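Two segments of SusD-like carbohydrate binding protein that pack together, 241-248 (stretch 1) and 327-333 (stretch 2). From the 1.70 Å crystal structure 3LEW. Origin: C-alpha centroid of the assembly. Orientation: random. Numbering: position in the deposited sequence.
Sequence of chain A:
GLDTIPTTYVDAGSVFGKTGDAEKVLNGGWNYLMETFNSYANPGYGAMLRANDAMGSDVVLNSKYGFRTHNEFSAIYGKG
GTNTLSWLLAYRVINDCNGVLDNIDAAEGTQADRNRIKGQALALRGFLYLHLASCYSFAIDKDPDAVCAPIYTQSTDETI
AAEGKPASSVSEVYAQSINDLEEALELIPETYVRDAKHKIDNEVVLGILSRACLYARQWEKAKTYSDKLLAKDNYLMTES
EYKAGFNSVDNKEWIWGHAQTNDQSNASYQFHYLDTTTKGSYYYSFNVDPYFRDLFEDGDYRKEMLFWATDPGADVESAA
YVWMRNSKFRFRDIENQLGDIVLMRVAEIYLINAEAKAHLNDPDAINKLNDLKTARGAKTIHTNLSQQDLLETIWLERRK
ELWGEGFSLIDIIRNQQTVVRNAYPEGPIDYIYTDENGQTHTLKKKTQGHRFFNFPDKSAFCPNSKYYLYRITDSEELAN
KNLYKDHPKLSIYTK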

# COMPACT_ATOMS: atom_id res chain seq x y z
N GLU A 241 4.36 -18.20 11.05
CA GLU A 241 4.62 -17.44 9.79
C GLU A 241 4.35 -15.92 9.97
O GLU A 241 5.14 -15.07 9.53
N TYR A 242 3.25 -15.60 10.61
CA TYR A 242 2.92 -14.18 10.89
C TYR A 242 3.98 -13.48 11.77
O TYR A 242 4.24 -12.27 11.62
N LYS A 243 4.60 -14.25 12.67
CA LYS A 243 5.63 -13.74 13.56
C LYS A 243 7.05 -13.80 12.99
O LYS A 243 8.00 -13.43 13.67
N ALA A 244 7.20 -14.27 11.75
CA ALA A 244 8.51 -14.48 11.15
C ALA A 244 9.17 -13.25 10.55
O ALA A 244 10.27 -13.35 10.03
N GLY A 245 8.52 -12.09 10.60
CA GLY A 245 9.17 -10.82 10.26
C GLY A 245 8.69 -10.14 8.98
O GLY A 245 9.22 -9.09 8.60
N PHE A 246 7.69 -10.71 8.28
CA PHE A 246 7.10 -10.07 7.06
C PHE A 246 8.19 -9.63 6.05
O PHE A 246 8.12 -8.55 5.46
N ASN A 247 9.13 -10.53 5.81
CA ASN A 247 10.39 -10.20 5.12
C ASN A 247 10.85 -11.21 4.06
O ASN A 247 11.97 -11.12 3.59
N SER A 248 9.96 -12.12 3.67
CA SER A 248 10.28 -13.15 2.63
C SER A 248 9.11 -13.43 1.71
O SER A 248 8.00 -13.78 2.19
N SER A 327 6.52 -5.97 16.35
CA SER A 327 7.48 -6.95 15.84
C SER A 327 7.15 -7.41 14.40
O SER A 327 7.90 -8.21 13.80
N LYS A 328 6.06 -6.91 13.82
CA LYS A 328 5.57 -7.42 12.51
C LYS A 328 6.65 -7.46 11.42
O LYS A 328 6.86 -8.51 10.80
N PHE A 329 7.31 -6.32 11.20
CA PHE A 329 8.32 -6.19 10.14
C PHE A 329 9.71 -6.21 10.78
O PHE A 329 10.01 -5.39 11.68
N ARG A 330 10.52 -7.18 10.36
CA ARG A 330 11.92 -7.21 10.74
C ARG A 330 12.82 -7.52 9.58
O ARG A 330 12.45 -8.28 8.74
N PHE A 331 14.01 -6.94 9.55
CA PHE A 331 15.01 -7.35 8.57
C PHE A 331 15.17 -8.87 8.58
O PHE A 331 15.19 -9.52 9.63
N ARG A 332 15.28 -9.43 7.39
CA ARG A 332 15.61 -10.85 7.24
C ARG A 332 17.08 -11.10 7.52
O ARG A 332 17.44 -11.99 8.30
N ASP A 333 17.94 -10.26 6.94
CA ASP A 333 19.39 -10.36 7.11
C ASP A 333 19.84 -8.98 7.57
O ASP A 333 19.88 -8.05 6.78

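What holds the two stretches together most firmly? Arg330 does much of the work, through both its backbone and its side chain. Its CA-to-CB bond points sideways, but with chi1 m, chi2 t and chi3 m the chain brings its guanidinium to the turn that follows the helix, where NH2 donates to Lys243 O at 2.8 Å and NH1 to the same Lys243 O at 3.0 Å. The carbonyl lies at the edge of the guanidinium, near its plane, so both nitrogens can share it. Arg330 NH1 also donates to Ser327 O at 2.9 Å, which ties the side chain back to its own stretch. Along the backbone, Arg330 N donates to Gly245 O at 2.9 Å and nearly straight.

Which other side chains supply polar links? Asn247 points toward stretch 2 in a p rotamer, and its ND2 donates to Arg330 O at 2.8 Å. The backbone of Arg330 is thus held at N and at O by two different residues. Arg332 returns a bond in the other direction: its NH1 donates to Asn247 O at 3.1 Å, while its CB lies 3.6 Å from Asn247 CG.

Why is there a glycine at the centre? Gly245 has a positive phi of 111°, and a CB there would be jammed against the preceding carbonyl oxygen and would also clash with Asn247 ND2. Its CA lies over one face of the Arg330 guanidinium.

How does water fill the gaps? Water 1 accepts from Gly245 N at 2.9 Å and lies within hydrogen-bonding reach of Tyr242 O at 2.6 Å and Lys328 O at 2.8 Å, with more acceptors around it than it has protons. Water 2 accepts from Lys328 NZ at 3.0 Å and hydrogen-bonds to Tyr242 OH at 2.7 Å. It bridges Tyr242 OH and Lys328 NZ, which are 4.0 Å apart; the tyrosine reaches this point with chi1 t.

What packs around these polar links? Phe246 points toward stretch 2, its chi1 of -91° lying between wells. Lys328, extended with all four chi angles t, runs over one face of that ring: CG is 3.7 Å from Phe246 CD1, CE makes a CH-pi contact, and NZ adds an off-centre cation-pi interaction. Phe329, in the m rotamer, meets Phe246 edge-to-face, with the edge of Phe246 toward the face of Phe329. Phe246 CB also touches Phe329 CD1 at 3.7 Å. Phe331 and Ala244 point away.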

# COMPACT_ATOMS: atom_id res chain seq x y z
CB GLU A 241 3.81 -18.00 8.62
CG GLU A 241 4.34 -19.34 8.08
CD GLU A 241 3.40 -20.10 7.17
OE1 GLU A 241 2.16 -19.85 7.19
OE2 GLU A 241 3.89 -21.03 6.47
CB TYR A 242 1.55 -14.08 11.57
CG TYR A 242 0.79 -12.81 11.30
CD1 TYR A 242 1.03 -11.66 12.02
CD2 TYR A 242 -0.16 -12.75 10.27
CE1 TYR A 242 0.33 -10.48 11.75
CE2 TYR A 242 -0.85 -11.56 10.00
CZ TYR A 242 -0.62 -10.45 10.75
OH TYR A 242 -1.30 -9.28 10.52
CB LYS A 243 5.57 -14.48 14.88
CG LYS A 243 4.36 -14.10 15.73
CD LYS A 243 4.32 -14.84 17.05
CE LYS A 243 3.16 -14.34 17.96
NZ LYS A 243 3.00 -15.22 19.14
CB ALA A 244 8.42 -15.61 10.06
CB PHE A 246 6.16 -8.91 7.44
CG PHE A 246 4.71 -9.34 7.62
CD1 PHE A 246 4.34 -10.06 8.72
CD2 PHE A 246 3.75 -9.02 6.68
CE1 PHE A 246 3.03 -10.50 8.89
CE2 PHE A 246 2.42 -9.47 6.85
CZ PHE A 246 2.09 -10.19 7.96
CB ASN A 247 11.46 -9.97 6.14
CG ASN A 247 11.75 -11.23 6.96
OD1 ASN A 247 11.48 -12.35 6.48
ND2 ASN A 247 12.28 -11.07 8.19
CB SER A 248 10.66 -14.46 3.31
OG SER A 248 10.88 -15.49 2.36
CB SER A 327 7.59 -8.12 16.80
OG SER A 327 6.36 -8.82 16.86
CB LYS A 328 4.38 -6.57 12.04
CG LYS A 328 3.68 -7.06 10.80
CD LYS A 328 2.40 -6.29 10.54
CE LYS A 328 1.75 -6.73 9.27
NZ LYS A 328 0.45 -6.05 8.98
CB PHE A 329 8.17 -4.89 9.39
CG PHE A 329 6.91 -4.77 8.63
CD1 PHE A 329 6.82 -5.27 7.36
CD2 PHE A 329 5.82 -4.11 9.19
CE1 PHE A 329 5.64 -5.16 6.62
CE2 PHE A 329 4.65 -3.97 8.47
CZ PHE A 329 4.57 -4.51 7.16
CB ARG A 330 12.16 -8.23 11.84
CG ARG A 330 11.26 -8.05 13.03
CD ARG A 330 11.56 -9.01 14.18
NE ARG A 330 11.61 -10.44 13.84
CZ ARG A 330 10.53 -11.22 13.74
NH1 ARG A 330 9.30 -10.72 13.92
NH2 ARG A 330 10.67 -12.50 13.48
CB PHE A 331 16.39 -6.72 8.90
CG PHE A 331 16.58 -5.31 8.35
CD1 PHE A 331 16.97 -5.12 7.04
CD2 PHE A 331 16.40 -4.17 9.17
CE1 PHE A 331 17.17 -3.85 6.55
CE2 PHE A 331 16.58 -2.92 8.67
CZ PHE A 331 17.00 -2.75 7.36
CB ARG A 332 15.21 -11.36 5.86
CG ARG A 332 15.44 -12.85 5.72
CD ARG A 332 14.97 -13.34 4.38
NE ARG A 332 15.95 -13.05 3.31
CZ ARG A 332 15.75 -12.22 2.29
NH1 ARG A 332 14.65 -11.53 2.19
NH2 ARG A 332 16.66 -12.07 1.35
CB ASP A 333 20.03 -10.76 5.75
CG ASP A 333 21.54 -10.91 5.82
OD1 ASP A 333 22.16 -10.39 6.80
OD2 ASP A 333 22.09 -11.54 4.88
O HOH W 1 6.43 -10.89 12.14
O HOH W 2 -1.14 -6.75 11.38